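Endonuclease 2 (Arabidopsis thaliana, PDB 4CXP) cleaves RNA and single-stranded DNA endonucleolytically, and double-stranded DNA to a lower extent, giving products with 5'-phosphate ends with the help of three divalent metal ions. Local coordinates at residues A[28-33]-A[110-115]; A[91-96]-A[116-121]; A[138-143]-A[152-157]; A[143-148]-A[228-233]. One frame throughout, in Å; residues are numbered along the deposited sequence. Where two conformers were deposited one is given.

Contact 1: A[28-33]-A[110-115]; sequences LLPESA and NLTEAL. With NAG (2-acetamido-2-deoxy-beta-D-glucopyranose), chain C.
The peptide carbonyl of L28 is the flat group on which this contact turns: the hydroxyl of T112 reaches it in the carbonyl plane, on a lone pair of the oxygen, with T112 OG1 2.7 Å from L28 O. The methyl of the same threonine, T112 CG2, touches P30 CD at 4.3 Å. At the start of helix 111-124, the amide of N110 has the backbone N of E113 above its plane, 3.0 Å from OD1, the capping bond of an N-cap. At the other end of that amide, ND2 carries the first sugar of an N-linked glycan, whose O6 in turn donates to E113 OE2 over 2.7 Å; Y51 also bonds to this oxygen. The apolar part of the contact is carried by L28: its CB meets L115 CD2 at 3.9 Å, while L28 CD2 rests on L111 CB at the same distance. L28 ends helix 19-28, and L29 is the first residue to leave helical geometry. The chemistry is that of two helix ends served by side chains: T112 supplies a donor to a carbonyl of the last turn of one helix, and N110 an acceptor to the first turn of the other.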
# COMPACT_ATOMS: atom_id res chain seq x y z
N LEU A 28 -0.58 16.56 -13.82
CA LEU A 28 -1.64 16.43 -12.82
C LEU A 28 -1.22 16.87 -11.42
O LEU A 28 -2.07 17.23 -10.60
CB LEU A 28 -2.17 15.01 -12.79
CG LEU A 28 -3.08 14.65 -13.97
CD1 LEU A 28 -3.30 13.15 -14.03
CD2 LEU A 28 -4.40 15.39 -13.85
N LEU A 29 0.07 16.83 -11.10
CA LEU A 29 0.50 17.24 -9.78
C LEU A 29 0.40 18.76 -9.63
O LEU A 29 0.70 19.50 -10.55
CB LEU A 29 1.93 16.82 -9.51
CG LEU A 29 2.21 15.34 -9.28
CD1 LEU A 29 3.71 15.06 -9.27
CD2 LEU A 29 1.59 14.88 -7.98
N PRO A 30 0.03 19.23 -8.43
CA PRO A 30 0.07 20.68 -8.23
C PRO A 30 1.49 21.20 -8.17
O PRO A 30 2.41 20.46 -7.84
CB PRO A 30 -0.61 20.88 -6.89
CG PRO A 30 -0.36 19.62 -6.17
CD PRO A 30 -0.34 18.51 -7.21
N GLU A 31 1.64 22.49 -8.45
CA GLU A 31 2.95 23.14 -8.47
C GLU A 31 3.70 22.91 -7.16
O GLU A 31 4.91 22.69 -7.17
CB GLU A 31 2.81 24.65 -8.73
N SER A 32 2.97 22.92 -6.04
CA SER A 32 3.57 22.79 -4.71
C SER A 32 4.31 21.46 -4.51
O SER A 32 5.18 21.37 -3.65
CB SER A 32 2.48 22.94 -3.63
OG SER A 32 1.45 21.99 -3.81
N ALA A 33 3.96 20.44 -5.29
CA ALA A 33 4.63 19.15 -5.21
C ALA A 33 6.03 19.14 -5.82
O ALA A 33 6.77 18.17 -5.63
CB ALA A 33 3.79 18.08 -5.89
N ASN A 110 -12.19 15.27 -10.53
CA ASN A 110 -10.90 15.93 -10.35
C ASN A 110 -9.83 14.86 -10.49
O ASN A 110 -9.71 13.96 -9.65
CB ASN A 110 -10.90 16.60 -9.00
CG ASN A 110 -9.61 17.30 -8.66
OD1 ASN A 110 -8.53 16.87 -9.06
ND2 ASN A 110 -9.73 18.40 -7.91
N LEU A 111 -9.07 14.92 -11.57
CA LEU A 111 -8.11 13.87 -11.87
C LEU A 111 -6.81 14.01 -11.09
O LEU A 111 -6.07 13.04 -10.98
CB LEU A 111 -7.87 13.75 -13.37
CG LEU A 111 -9.13 13.36 -14.18
CD1 LEU A 111 -8.79 13.11 -15.63
CD2 LEU A 111 -9.86 12.15 -13.61
N THR A 112 -6.54 15.18 -10.51
CA THR A 112 -5.47 15.28 -9.54
C THR A 112 -5.82 14.43 -8.31
O THR A 112 -5.00 13.63 -7.85
CB THR A 112 -5.19 16.73 -9.14
OG1 THR A 112 -4.73 17.42 -10.31
CG2 THR A 112 -4.17 16.82 -8.02
N GLU A 113 -7.02 14.59 -7.79
CA GLU A 113 -7.47 13.71 -6.71
C GLU A 113 -7.42 12.25 -7.13
O GLU A 113 -6.98 11.41 -6.36
CB GLU A 113 -8.87 14.07 -6.21
CG GLU A 113 -8.92 15.40 -5.49
CD GLU A 113 -10.22 15.70 -4.76
OE1 GLU A 113 -11.22 14.96 -4.92
OE2 GLU A 113 -10.23 16.71 -4.01
N ALA A 114 -7.85 11.92 -8.35
CA ALA A 114 -7.84 10.52 -8.75
C ALA A 114 -6.41 9.96 -8.73
O ALA A 114 -6.20 8.83 -8.28
CB ALA A 114 -8.45 10.33 -10.13
N LEU A 115 -5.44 10.74 -9.20
CA LEU A 115 -4.04 10.30 -9.17
C LEU A 115 -3.57 10.07 -7.74
O LEU A 115 -2.91 9.07 -7.45
CB LEU A 115 -3.16 11.35 -9.88
CG LEU A 115 -1.66 11.06 -9.80
CD1 LEU A 115 -1.28 9.73 -10.47
CD2 LEU A 115 -0.89 12.23 -10.40
C1 NAG C . -8.56 19.13 -7.45
C2 NAG C . -8.78 20.62 -7.40
C3 NAG C . -7.63 21.29 -6.65
C4 NAG C . -7.44 20.67 -5.27
C5 NAG C . -7.25 19.17 -5.43
C6 NAG C . -7.12 18.44 -4.10
C7 NAG C . -10.12 21.69 -9.21
C8 NAG C . -11.29 21.85 -8.29
N2 NAG C . -8.99 21.14 -8.76
O3 NAG C . -7.84 22.69 -6.57
O4 NAG C . -6.26 21.20 -4.71
O5 NAG C . -8.34 18.63 -6.13
O6 NAG C . -8.33 18.49 -3.39
O7 NAG C . -10.24 22.13 -10.38

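Contact 2: A[91-96]-A[116-121]. With ZN (zinc ion), chain E; NAG (2-acetamido-2-deoxy-beta-D-glucopyranose), chain B.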
# COMPACT_ATOMS: atom_id res chain seq x y z
N ASN A 91 -12.25 2.37 -9.26
CA ASN A 91 -12.89 3.66 -9.50
C ASN A 91 -11.94 4.69 -10.04
O ASN A 91 -12.19 5.31 -11.09
CB ASN A 91 -13.42 4.16 -8.17
CG ASN A 91 -14.24 5.40 -8.23
OD1 ASN A 91 -14.86 5.76 -9.24
ND2 ASN A 91 -14.27 6.08 -7.09
N TYR A 92 -10.84 4.91 -9.32
CA TYR A 92 -9.94 5.99 -9.68
C TYR A 92 -9.10 5.66 -10.90
O TYR A 92 -8.77 6.57 -11.68
CB TYR A 92 -9.13 6.43 -8.45
CG TYR A 92 -10.01 7.06 -7.39
CD1 TYR A 92 -10.62 8.27 -7.64
CD2 TYR A 92 -10.28 6.44 -6.19
CE1 TYR A 92 -11.48 8.84 -6.72
CE2 TYR A 92 -11.14 6.99 -5.26
CZ TYR A 92 -11.73 8.20 -5.53
OH TYR A 92 -12.59 8.72 -4.60
N THR A 93 -8.78 4.38 -11.14
CA THR A 93 -8.12 4.01 -12.37
C THR A 93 -9.03 4.31 -13.59
O THR A 93 -8.60 4.83 -14.61
CB THR A 93 -7.58 2.56 -12.33
OG1 THR A 93 -8.59 1.63 -12.09
CG2 THR A 93 -6.52 2.37 -11.32
N THR A 94 -10.31 3.97 -13.45
CA THR A 94 -11.26 4.25 -14.52
C THR A 94 -11.33 5.74 -14.80
O THR A 94 -11.32 6.15 -15.94
CB THR A 94 -12.64 3.68 -14.19
OG1 THR A 94 -12.54 2.25 -14.20
CG2 THR A 94 -13.68 4.11 -15.20
N GLN A 95 -11.38 6.56 -13.76
CA GLN A 95 -11.41 8.01 -13.95
C GLN A 95 -10.18 8.49 -14.73
O GLN A 95 -10.31 9.32 -15.63
CB GLN A 95 -11.49 8.72 -12.61
CG GLN A 95 -12.79 8.50 -11.88
CD GLN A 95 -12.79 9.09 -10.50
OE1 GLN A 95 -12.08 10.05 -10.23
NE2 GLN A 95 -13.57 8.49 -9.61
N LEU A 96 -9.00 7.98 -14.39
CA LEU A 96 -7.79 8.46 -15.04
C LEU A 96 -7.69 8.06 -16.51
O LEU A 96 -6.99 8.71 -17.27
CB LEU A 96 -6.56 7.98 -14.28
CG LEU A 96 -6.36 8.69 -12.94
CD1 LEU A 96 -5.36 7.92 -12.10
CD2 LEU A 96 -5.91 10.14 -13.10
N LEU A 116 -3.88 11.01 -6.85
CA LEU A 116 -3.43 10.90 -5.48
C LEU A 116 -4.11 9.76 -4.74
O LEU A 116 -3.48 9.08 -3.92
CB LEU A 116 -3.62 12.24 -4.75
CG LEU A 116 -2.87 13.43 -5.35
CD1 LEU A 116 -3.10 14.66 -4.50
CD2 LEU A 116 -1.37 13.15 -5.50
N PHE A 117 -5.38 9.53 -5.03
CA PHE A 117 -6.08 8.39 -4.46
C PHE A 117 -5.52 7.07 -4.99
O PHE A 117 -5.24 6.17 -4.21
CB PHE A 117 -7.59 8.47 -4.76
CG PHE A 117 -8.39 9.36 -3.85
CD1 PHE A 117 -8.33 9.23 -2.47
CD2 PHE A 117 -9.27 10.30 -4.38
CE1 PHE A 117 -9.13 9.99 -1.64
CE2 PHE A 117 -10.07 11.07 -3.56
CZ PHE A 117 -10.00 10.92 -2.19
N VAL A 118 -5.35 6.93 -6.30
CA VAL A 118 -4.90 5.65 -6.77
C VAL A 118 -3.46 5.37 -6.27
O VAL A 118 -3.14 4.22 -5.96
CB VAL A 118 -5.11 5.54 -8.28
CG1 VAL A 118 -3.98 6.19 -9.05
CG2 VAL A 118 -5.30 4.10 -8.67
N SER A 119 -2.63 6.40 -6.15
CA SER A 119 -1.27 6.21 -5.68
C SER A 119 -1.27 5.73 -4.24
O SER A 119 -0.56 4.79 -3.88
CB SER A 119 -0.49 7.51 -5.84
OG SER A 119 -0.37 7.84 -7.23
N HIS A 120 -2.05 6.37 -3.39
CA HIS A 120 -2.14 5.97 -2.00
C HIS A 120 -2.78 4.59 -1.85
O HIS A 120 -2.28 3.75 -1.10
CB HIS A 120 -2.97 7.00 -1.22
CG HIS A 120 -3.02 6.73 0.24
ND1 HIS A 120 -2.09 7.24 1.12
CD2 HIS A 120 -3.90 6.03 0.99
CE1 HIS A 120 -2.39 6.84 2.35
NE2 HIS A 120 -3.49 6.11 2.30
N PHE A 121 -3.89 4.36 -2.53
CA PHE A 121 -4.61 3.10 -2.38
C PHE A 121 -3.85 1.91 -2.96
O PHE A 121 -3.92 0.82 -2.40
CB PHE A 121 -6.01 3.22 -2.98
CG PHE A 121 -6.92 4.18 -2.25
CD1 PHE A 121 -6.86 4.33 -0.88
CD2 PHE A 121 -7.86 4.92 -2.94
CE1 PHE A 121 -7.70 5.22 -0.23
CE2 PHE A 121 -8.70 5.80 -2.30
CZ PHE A 121 -8.61 5.95 -0.93
ZN ZN E . -4.46 5.07 3.96
C1 NAG B . -15.16 7.19 -6.80
C2 NAG B . -15.69 6.89 -5.37
C3 NAG B . -16.82 7.86 -5.04
C4 NAG B . -16.33 9.29 -5.24
C5 NAG B . -15.62 9.46 -6.59
C6 NAG B . -14.90 10.79 -6.70
C7 NAG B . -15.35 4.50 -4.84
C8 NAG B . -15.96 3.15 -4.70
N2 NAG B . -16.16 5.51 -5.19
O3 NAG B . -17.29 7.62 -3.71
O4 NAG B . -17.39 10.23 -5.27
O5 NAG B . -14.64 8.47 -6.83
O6 NAG B . -14.00 10.91 -5.62
O7 NAG B . -14.14 4.68 -4.65
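Y92 lies against F117 in an offset stack, the ring centroids 4.6 Å apart and the planes inclined by 26°. The overlap is shifted, so that F117 CD2 sits over the rim of the tyrosine ring, 3.4 Å from Y92 CZ, and F117 CB covers its middle in a CH-pi contact 3.8 Å from the centroid. Y92 OH lies over one face of the F117 ring. On the opposite face of Y92 from F117 stands ND2 of N91, the atom that carries the glycan, and the sugar's O6 lies in the ring plane, 2.8 Å from Y92 OH and hydrogen-bonded to it. This is roughly antiparallel helix packing within the largely helical S1/P1 nuclease fold: the local axes of 91-96 and 116-121 approach to 9.1 Å, their directions 140° apart. V118 carries much of the rest of the contact, its CB 4.1 Å from Y92 CB. Further along, Y92 CE2 comes to the edge of the F121 ring. H120, the residue before F121, leaves on another side of the helix to bind a zinc ion through NE2, together with D45, H58 and D124.

Contact 3: A[138-143]-A[152-157]. With ZN (zinc ion), chain F.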
# COMPACT_ATOMS: atom_id res chain seq x y z
N GLY A 138 -8.43 -4.97 11.63
CA GLY A 138 -7.18 -5.02 10.91
C GLY A 138 -5.95 -5.00 11.80
O GLY A 138 -4.92 -4.43 11.45
N GLY A 139 -6.06 -5.62 12.97
CA GLY A 139 -5.00 -5.63 13.94
C GLY A 139 -4.91 -4.42 14.84
O GLY A 139 -4.09 -4.40 15.74
N ASN A 140 -5.76 -3.43 14.63
CA ASN A 140 -5.76 -2.25 15.47
C ASN A 140 -6.09 -2.54 16.93
O ASN A 140 -5.62 -1.82 17.80
CB ASN A 140 -6.69 -1.18 14.94
CG ASN A 140 -6.06 -0.35 13.87
OD1 ASN A 140 -5.22 0.52 14.17
ND2 ASN A 140 -6.43 -0.59 12.63
N THR A 141 -6.86 -3.60 17.20
CA THR A 141 -7.23 -3.91 18.57
C THR A 141 -6.28 -4.89 19.24
O THR A 141 -6.52 -5.28 20.38
CB THR A 141 -8.67 -4.47 18.65
OG1 THR A 141 -8.69 -5.76 18.04
CG2 THR A 141 -9.67 -3.55 17.99
N ILE A 142 -5.21 -5.31 18.55
CA ILE A 142 -4.23 -6.23 19.11
C ILE A 142 -3.11 -5.39 19.70
O ILE A 142 -2.28 -4.81 18.99
CB ILE A 142 -3.71 -7.21 18.06
CG1 ILE A 142 -4.86 -8.00 17.44
CG2 ILE A 142 -2.64 -8.12 18.68
CD1 ILE A 142 -4.43 -8.90 16.31
N GLU A 143 -3.13 -5.26 21.02
CA GLU A 143 -2.21 -4.38 21.74
C GLU A 143 -1.03 -5.20 22.26
O GLU A 143 -1.21 -6.17 23.00
CB GLU A 143 -2.95 -3.70 22.90
CG GLU A 143 -3.94 -2.63 22.44
CD GLU A 143 -3.29 -1.36 21.87
OE1 GLU A 143 -2.05 -1.21 21.86
OE2 GLU A 143 -4.05 -0.48 21.42
N ASN A 152 -0.02 -1.07 18.74
CA ASN A 152 -0.92 -2.09 18.20
C ASN A 152 -0.32 -2.71 16.95
O ASN A 152 0.56 -2.14 16.29
CB ASN A 152 -2.34 -1.56 18.00
CG ASN A 152 -2.45 -0.60 16.85
OD1 ASN A 152 -2.28 -0.96 15.71
ND2 ASN A 152 -2.75 0.65 17.16
N LEU A 153 -0.79 -3.91 16.62
CA LEU A 153 -0.18 -4.67 15.55
C LEU A 153 -0.33 -3.97 14.19
O LEU A 153 0.56 -4.02 13.35
CB LEU A 153 -0.77 -6.08 15.50
CG LEU A 153 -0.08 -7.03 14.54
CD1 LEU A 153 1.37 -7.28 14.92
CD2 LEU A 153 -0.86 -8.33 14.45
N HIS A 154 -1.48 -3.33 13.97
CA HIS A 154 -1.66 -2.60 12.73
C HIS A 154 -0.59 -1.52 12.55
O HIS A 154 0.01 -1.40 11.47
CB HIS A 154 -3.07 -2.00 12.66
CG HIS A 154 -3.35 -1.38 11.34
ND1 HIS A 154 -4.07 -2.02 10.36
CD2 HIS A 154 -2.94 -0.22 10.79
CE1 HIS A 154 -4.10 -1.26 9.28
NE2 HIS A 154 -3.40 -0.17 9.51
N HIS A 155 -0.36 -0.76 13.60
CA HIS A 155 0.62 0.30 13.57
C HIS A 155 2.03 -0.23 13.35
O HIS A 155 2.86 0.41 12.69
CB HIS A 155 0.53 1.13 14.87
CG HIS A 155 1.31 2.41 14.82
ND1 HIS A 155 2.62 2.53 15.21
CD2 HIS A 155 0.93 3.64 14.39
CE1 HIS A 155 3.02 3.79 15.06
NE2 HIS A 155 2.01 4.48 14.57
N ILE A 156 2.32 -1.39 13.91
CA ILE A 156 3.62 -2.02 13.69
C ILE A 156 3.85 -2.23 12.20
O ILE A 156 4.96 -1.99 11.70
CB ILE A 156 3.74 -3.30 14.54
CG1 ILE A 156 3.95 -2.91 16.01
CG2 ILE A 156 4.85 -4.20 14.04
CD1 ILE A 156 3.76 -4.04 16.99
N TRP A 157 2.83 -2.71 11.48
CA TRP A 157 2.92 -2.91 10.05
C TRP A 157 2.87 -1.62 9.25
O TRP A 157 3.57 -1.48 8.25
CB TRP A 157 1.88 -3.94 9.62
CG TRP A 157 2.33 -5.32 9.96
CD1 TRP A 157 2.32 -5.94 11.19
CD2 TRP A 157 3.04 -6.21 9.08
NE1 TRP A 157 2.93 -7.16 11.10
CE2 TRP A 157 3.37 -7.35 9.81
CE3 TRP A 157 3.39 -6.15 7.73
CZ2 TRP A 157 4.06 -8.43 9.25
CZ3 TRP A 157 4.05 -7.22 7.17
CH2 TRP A 157 4.38 -8.34 7.93
ZN ZN F . -2.95 1.49 8.19
O HOH W 1 -2.98 2.08 14.14
O HOH W 2 -3.21 1.47 19.91
O HOH W 3 -4.55 2.51 9.06
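H154 ND1 donates to G138 O over 2.8 Å, the oxygen lying in the imidazole plane, which fixes the ring's rotation while NE2 binds a zinc ion 2.2 Å away. The carbonyl of G138 is thus a second-shell partner of a metal site to which H130, D158 and a water also contribute. The backbone adds a bond from L153 N to I142 O (2.9 Å) and a weak one from H154 N to G139 O. N152, with CG between the backbone N and the carbonyl carbon (chi1 71°), curls back as N-cap, OD1 accepting from H155 N at 2.9 Å. Its ND2 donates to a water 2.9 Å away that in turn donates to E143 OE2; a second water, bound to N140 OD1, meets the same ND2 weakly. An alanine in place of N152 would probably leave H155 N without its cap and break the water bridge to E143. Over one face of the imidazole, toward its rim, lies N140 ND2, hydrogen-bonded to K137 O, the amide tilted 20° from the ring. G139 opens a type I turn with backbone angles at which a side chain would collide with the carbonyl O of G138, and it would also lie close to H154 N. I142 and L153 run side by side, CB to CB 4.1 Å. E143 and N152 form an antiparallel non-hydrogen-bonded pair, joining strand 143-146 to 149-152 just where helix 153-169 begins; L153 then packs on L231 of strand 230-231 and Y235 of helix 233-262, and I156 on V144 and W146.

Contact 4: A[143-148]-A[228-233]; sequences EVHWYT and GDTLED
Y147 and D233 meet where two parallel strands part: the phenol OH donates to D233 OD1 over 2.6 Å, using the anti lone pair of that oxygen, which lies near the plane of the ring at its edge. Four backbone bonds precede it. G228 N donates to E143 O, H145 N to D229 O (2.9 Å), and H145 O accepts L231 N at 2.8 Å; Y147 N then donates to L231 O. This alternation is that of a parallel pairing, H145 beside T230 and W146 beside L231, in a three-stranded mixed sheet where 143-146 runs in the middle and turns its other edge, through V144, to A151. Y147 O accepts a hydrogen bond from a water 2.7 Å away that is also hydrogen-bonded to T230 OG1. Over the centre of one face of the tyrosine ring lies E232 CA, 3.7 Å from the centroid; E232 is the N-cap residue of helix 233-262. A phenylalanine in place of Y147 would probably leave D233 OD1 without this donor and the end of the strand pair less firmly tied to the start of helix 233-262. W146 crosses L231 at about a right angle, CE3 3.9 Å from CB, and its NE1 is satisfied by T164, as D229 OD2 is by T226 N.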
# COMPACT_ATOMS: atom_id res chain seq x y z
N GLU A 143 -3.13 -5.26 21.02
CA GLU A 143 -2.21 -4.38 21.74
C GLU A 143 -1.03 -5.20 22.26
O GLU A 143 -1.21 -6.17 23.00
CB GLU A 143 -2.95 -3.70 22.90
CG GLU A 143 -3.94 -2.63 22.44
CD GLU A 143 -3.29 -1.36 21.87
OE1 GLU A 143 -2.05 -1.21 21.86
OE2 GLU A 143 -4.05 -0.48 21.42
N VAL A 144 0.16 -4.81 21.81
CA VAL A 144 1.41 -5.50 22.10
C VAL A 144 2.45 -4.45 22.49
O VAL A 144 2.10 -3.29 22.75
CB VAL A 144 1.86 -6.37 20.90
CG1 VAL A 144 0.85 -7.48 20.66
CG2 VAL A 144 2.04 -5.55 19.63
N HIS A 145 3.71 -4.84 22.56
CA HIS A 145 4.81 -3.90 22.65
C HIS A 145 5.69 -4.09 21.43
O HIS A 145 5.92 -5.22 20.99
CB HIS A 145 5.64 -4.12 23.93
CG HIS A 145 5.07 -3.48 25.17
ND1 HIS A 145 3.93 -3.94 25.79
CD2 HIS A 145 5.46 -2.40 25.89
CE1 HIS A 145 3.65 -3.19 26.85
NE2 HIS A 145 4.57 -2.24 26.93
N TRP A 146 6.16 -2.97 20.88
CA TRP A 146 7.22 -2.95 19.88
C TRP A 146 8.48 -2.57 20.63
O TRP A 146 8.62 -1.44 21.10
CB TRP A 146 6.91 -1.93 18.77
CG TRP A 146 7.95 -1.94 17.70
CD1 TRP A 146 8.84 -0.95 17.41
CD2 TRP A 146 8.21 -3.00 16.78
NE1 TRP A 146 9.64 -1.34 16.36
CE2 TRP A 146 9.27 -2.59 15.96
CE3 TRP A 146 7.66 -4.28 16.59
CZ2 TRP A 146 9.78 -3.39 14.96
CZ3 TRP A 146 8.17 -5.07 15.58
CH2 TRP A 146 9.22 -4.63 14.79
N TYR A 147 9.37 -3.54 20.82
CA TYR A 147 10.48 -3.37 21.76
C TYR A 147 9.90 -2.90 23.09
O TYR A 147 9.04 -3.60 23.63
CB TYR A 147 11.61 -2.51 21.15
CG TYR A 147 12.27 -3.19 19.96
CD1 TYR A 147 11.75 -3.08 18.69
CD2 TYR A 147 13.40 -3.97 20.12
CE1 TYR A 147 12.33 -3.73 17.60
CE2 TYR A 147 13.99 -4.61 19.05
CZ TYR A 147 13.46 -4.48 17.78
OH TYR A 147 14.01 -5.09 16.69
N THR A 148 10.32 -1.76 23.63
CA THR A 148 9.89 -1.38 24.97
C THR A 148 8.60 -0.55 25.00
O THR A 148 8.15 -0.21 26.09
CB THR A 148 10.95 -0.58 25.71
OG1 THR A 148 11.03 0.73 25.14
CG2 THR A 148 12.29 -1.27 25.70
N GLY A 228 -0.48 -8.57 24.35
CA GLY A 228 0.48 -8.51 25.45
C GLY A 228 1.90 -8.95 25.12
O GLY A 228 2.79 -8.76 25.93
N ASP A 229 2.11 -9.56 23.95
CA ASP A 229 3.46 -9.98 23.56
C ASP A 229 4.38 -8.78 23.37
O ASP A 229 3.92 -7.67 23.07
CB ASP A 229 3.43 -10.75 22.23
CG ASP A 229 2.92 -12.18 22.35
OD1 ASP A 229 2.75 -12.68 23.48
OD2 ASP A 229 2.73 -12.80 21.26
N THR A 230 5.68 -9.03 23.50
CA THR A 230 6.71 -8.09 23.07
C THR A 230 7.26 -8.59 21.74
O THR A 230 7.83 -9.69 21.66
CB THR A 230 7.84 -7.94 24.10
OG1 THR A 230 7.31 -7.30 25.26
CG2 THR A 230 8.97 -7.10 23.54
N LEU A 231 7.09 -7.77 20.72
CA LEU A 231 7.66 -8.03 19.41
C LEU A 231 8.93 -7.21 19.30
O LEU A 231 8.92 -6.00 19.51
CB LEU A 231 6.67 -7.67 18.31
CG LEU A 231 5.34 -8.42 18.39
CD1 LEU A 231 4.52 -8.09 17.15
CD2 LEU A 231 5.48 -9.92 18.60
N GLU A 232 10.03 -7.89 19.00
CA GLU A 232 11.33 -7.25 18.99
C GLU A 232 12.19 -7.92 17.91
O GLU A 232 11.66 -8.17 16.84
CB GLU A 232 11.92 -7.19 20.39
CG GLU A 232 12.01 -8.50 21.12
CD GLU A 232 12.52 -8.32 22.53
OE1 GLU A 232 13.40 -7.46 22.74
OE2 GLU A 232 12.04 -9.05 23.44
N ASP A 233 13.48 -8.17 18.12
CA ASP A 233 14.34 -8.58 17.01
C ASP A 233 13.83 -9.80 16.24
O ASP A 233 13.88 -9.81 15.02
CB ASP A 233 15.78 -8.84 17.46
CG ASP A 233 16.64 -7.58 17.55
OD1 ASP A 233 16.17 -6.47 17.25
OD2 ASP A 233 17.83 -7.74 17.91
O HOH W 4 8.47 -4.78 26.00

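From the N terminus, the end of helix 19-28 meets the start of helix 111-124, and contact 1 closes that long loop. Contact 2 packs helix 111-124 back on helix 85-96; its first segment lies inside the loop of contact 1 and its second beyond it, so the two cross, and they touch, A114 packing against Y92 and Q95. Both are complete before contact 3 opens. Contact 3 closes the short hairpin that leads into helix 153-169, whereas contact 4 pairs strand 143-146 with strand 230-231 across several intervening helices. These two cross as well and share E143, with I156 packed on V144 and W146. The pairs lie on opposite sides of the chain's centre; contacts 2 and 3 each include one zinc-binding histidine.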